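Local coordinates for carbonic anhydrase (Neosartorya fumigata, PDB 7COI), which probably catalyses the reversible hydration of carbon dioxide to hydrogencarbonate and a proton, using one zinc ion per subunit, at residues 144-148 with 172-176. Residues are numbered along the deposited sequence; the frame is centred on the assembly and turned at random.
Sequences ANVIH and ICGHT. With ZN (zinc ion), chain F.
N145 lays its carboxamide against the backbone of C173 and G174, at the C-terminal end of strand 169-175 in the β-sheet core of this β-class carbonic anhydrase. The loop that follows strand 137-142 thereby meets the strand carrying the zinc ligand H175. No direct hydrogen bond joins the two segments; a water bridges them, donating to N145 OD1 at 2.7 Å and accepting from H175 N at 3.1 Å. Otherwise the amide makes van der Waals contact: C173 O stands over its face, 3.4 Å from CG, while ND2 comes to 3.6 Å from G174 CA, where the strand carries no side chain. Chi1 of 50° sets CG between the backbone N and carbonyl carbon of N145, and chi2 of -86° turns the amide's face to the strand.

Further from the metal the contact is apolar. I147 and I172 meet obliquely through their end methyls, CD1 to CD1 at a tight 3.5 Å, beside helix 216-236, where A234 and L232 pack on them.

C119 and C178 are among the other zinc ligands. ND1 of the H175 imidazole gives a weak hydrogen bond to the backbone O of the following residue, T176, and NE2 binds the zinc ion at 2.1 Å.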
ATOM      1  N   ALA A 144       9.188  11.228  -7.878  1.00 12.60           N
ATOM      2  CA  ALA A 144       8.973  12.616  -7.409  1.00 13.63           C
ATOM      3  C   ALA A 144       9.107  12.731  -5.894  1.00 14.37           C
ATOM      4  O   ALA A 144       8.540  13.683  -5.315  1.00 14.44           O
ATOM      5  CB  ALA A 144       7.607  13.093  -7.838  1.00 13.77           C
ATOM      6  N   ASN A 145       9.917  11.876  -5.257  1.00 14.36           N
ATOM      7  CA  ASN A 145      10.280  12.050  -3.822  1.00 15.04           C
ATOM      8  C   ASN A 145       8.986  12.318  -3.030  1.00 15.69           C
ATOM      9  O   ASN A 145       9.001  13.161  -2.126  1.00 15.51           O
ATOM     10  CB  ASN A 145      11.378  13.125  -3.638  1.00 14.25           C
ATOM     11  CG  ASN A 145      11.148  14.469  -4.324  1.00 14.81           C
ATOM     12  OD1 ASN A 145      11.483  14.632  -5.486  1.00 13.73           O
ATOM     13  ND2 ASN A 145      10.611  15.443  -3.590  1.00 13.09           N
ATOM     14  N   VAL A 146       7.926  11.541  -3.273  1.00 15.51           N
ATOM     15  CA  VAL A 146       6.598  11.735  -2.628  1.00 16.45           C
ATOM     16  C   VAL A 146       6.563  10.928  -1.336  1.00 18.17           C
ATOM     17  O   VAL A 146       6.952   9.751  -1.333  1.00 14.61           O
ATOM     18  CB  VAL A 146       5.443  11.345  -3.568  1.00 17.21           C
ATOM     19  CG1 VAL A 146       4.088  11.391  -2.874  1.00 17.82           C
ATOM     20  CG2 VAL A 146       5.430  12.235  -4.782  1.00 17.22           C
ATOM     21  N   ILE A 147       6.124  11.562  -0.254  1.00 15.79           N
ATOM     22  CA  ILE A 147       5.866  10.874   1.035  1.00 18.12           C
ATOM     23  C   ILE A 147       4.369  10.704   1.201  1.00 19.65           C
ATOM     24  O   ILE A 147       3.693  11.665   1.623  1.00 22.31           O
ATOM     25  CB  ILE A 147       6.497  11.606   2.234  1.00 22.58           C
ATOM     26  CG1 ILE A 147       7.958  11.971   1.957  1.00 26.03           C
ATOM     27  CG2 ILE A 147       6.329  10.787   3.499  1.00 22.74           C
ATOM     28  CD1 ILE A 147       8.869  11.857   3.138  1.00 32.53           C
ATOM     29  N   HIS A 148       3.855   9.517   0.884  1.00 18.01           N
ATOM     30  CA  HIS A 148       2.487   9.110   1.264  1.00 17.72           C
ATOM     31  C   HIS A 148       2.574   8.722   2.723  1.00 19.25           C
ATOM     32  O   HIS A 148       3.384   7.869   3.058  1.00 18.11           O
ATOM     33  CB  HIS A 148       2.000   7.917   0.440  1.00 18.02           C
ATOM     34  CG  HIS A 148       1.790   8.221  -1.000  1.00 16.57           C
ATOM     35  ND1 HIS A 148       0.547   8.495  -1.508  1.00 16.49           N
ATOM     36  CD2 HIS A 148       2.648   8.212  -2.048  1.00 17.28           C
ATOM     37  CE1 HIS A 148       0.668   8.677  -2.815  1.00 15.48           C
ATOM     38  NE2 HIS A 148       1.922   8.509  -3.165  1.00 15.13           N
ATOM     39  N   ILE A 172      14.967  15.570   2.413  1.00 16.24           N
ATOM     40  CA  ILE A 172      14.065  15.359   1.264  1.00 16.90           C
ATOM     41  C   ILE A 172      14.572  16.280   0.183  1.00 18.18           C
ATOM     42  O   ILE A 172      14.609  17.511   0.395  1.00 16.29           O
ATOM     43  CB  ILE A 172      12.577  15.570   1.596  1.00 15.60           C
ATOM     44  CG1 ILE A 172      12.117  14.632   2.703  1.00 16.11           C
ATOM     45  CG2 ILE A 172      11.742  15.399   0.334  1.00 16.44           C
ATOM     46  CD1 ILE A 172      10.668  14.856   3.123  1.00 16.83           C
ATOM     47  N   CYS A 173      14.931  15.701  -0.955  1.00 16.01           N
ATOM     48  CA  CYS A 173      15.484  16.437  -2.099  1.00 16.41           C
ATOM     49  C   CYS A 173      14.546  16.270  -3.278  1.00 16.03           C
ATOM     50  O   CYS A 173      14.427  15.158  -3.794  1.00 16.74           O
ATOM     51  CB  CYS A 173      16.901  15.963  -2.399  1.00 17.57           C
ATOM     52  SG  CYS A 173      17.665  16.935  -3.717  1.00 18.83           S
ATOM     53  N   GLY A 174      13.907  17.371  -3.673  1.00 15.38           N
ATOM     54  CA  GLY A 174      13.220  17.489  -4.970  1.00 14.59           C
ATOM     55  C   GLY A 174      14.173  18.005  -6.027  1.00 14.88           C
ATOM     56  O   GLY A 174      15.356  18.255  -5.720  1.00 15.49           O
ATOM     57  N   HIS A 175      13.726  18.130  -7.273  1.00 14.56           N
ATOM     58  CA  HIS A 175      14.681  18.564  -8.322  1.00 16.92           C
ATOM     59  C   HIS A 175      13.906  19.298  -9.407  1.00 16.47           C
ATOM     60  O   HIS A 175      12.669  19.158  -9.517  1.00 17.65           O
ATOM     61  CB  HIS A 175      15.578  17.419  -8.821  1.00 17.70           C
ATOM     62  CG  HIS A 175      14.766  16.444  -9.584  1.00 17.49           C
ATOM     63  ND1 HIS A 175      14.783  16.419 -10.974  1.00 17.19           N
ATOM     64  CD2 HIS A 175      13.861  15.530  -9.171  1.00 16.23           C
ATOM     65  CE1 HIS A 175      13.944  15.520 -11.409  1.00 17.74           C
ATOM     66  NE2 HIS A 175      13.410  14.964 -10.322  1.00 15.70           N
ATOM     67  N   THR A 176      14.632  20.118 -10.151  1.00 18.07           N
ATOM     68  CA  THR A 176      14.099  20.825 -11.329  1.00 19.08           C
ATOM     69  C   THR A 176      13.882  19.792 -12.435  1.00 19.55           C
ATOM     70  O   THR A 176      14.630  18.766 -12.488  1.00 19.17           O
ATOM     71  CB  THR A 176      15.031  21.984 -11.723  1.00 19.73           C
ATOM     72  OG1 THR A 176      16.273  21.440 -12.173  1.00 21.06           O
ATOM     73  CG2 THR A 176      15.261  22.936 -10.577  1.00 22.55           C
TER
HETATM   74 ZN    ZN F 302      11.769  13.595 -10.435  1.00 17.55          ZN
HETATM   75  O   HOH W   1      10.983  16.594  -7.294  1.00 15.89           O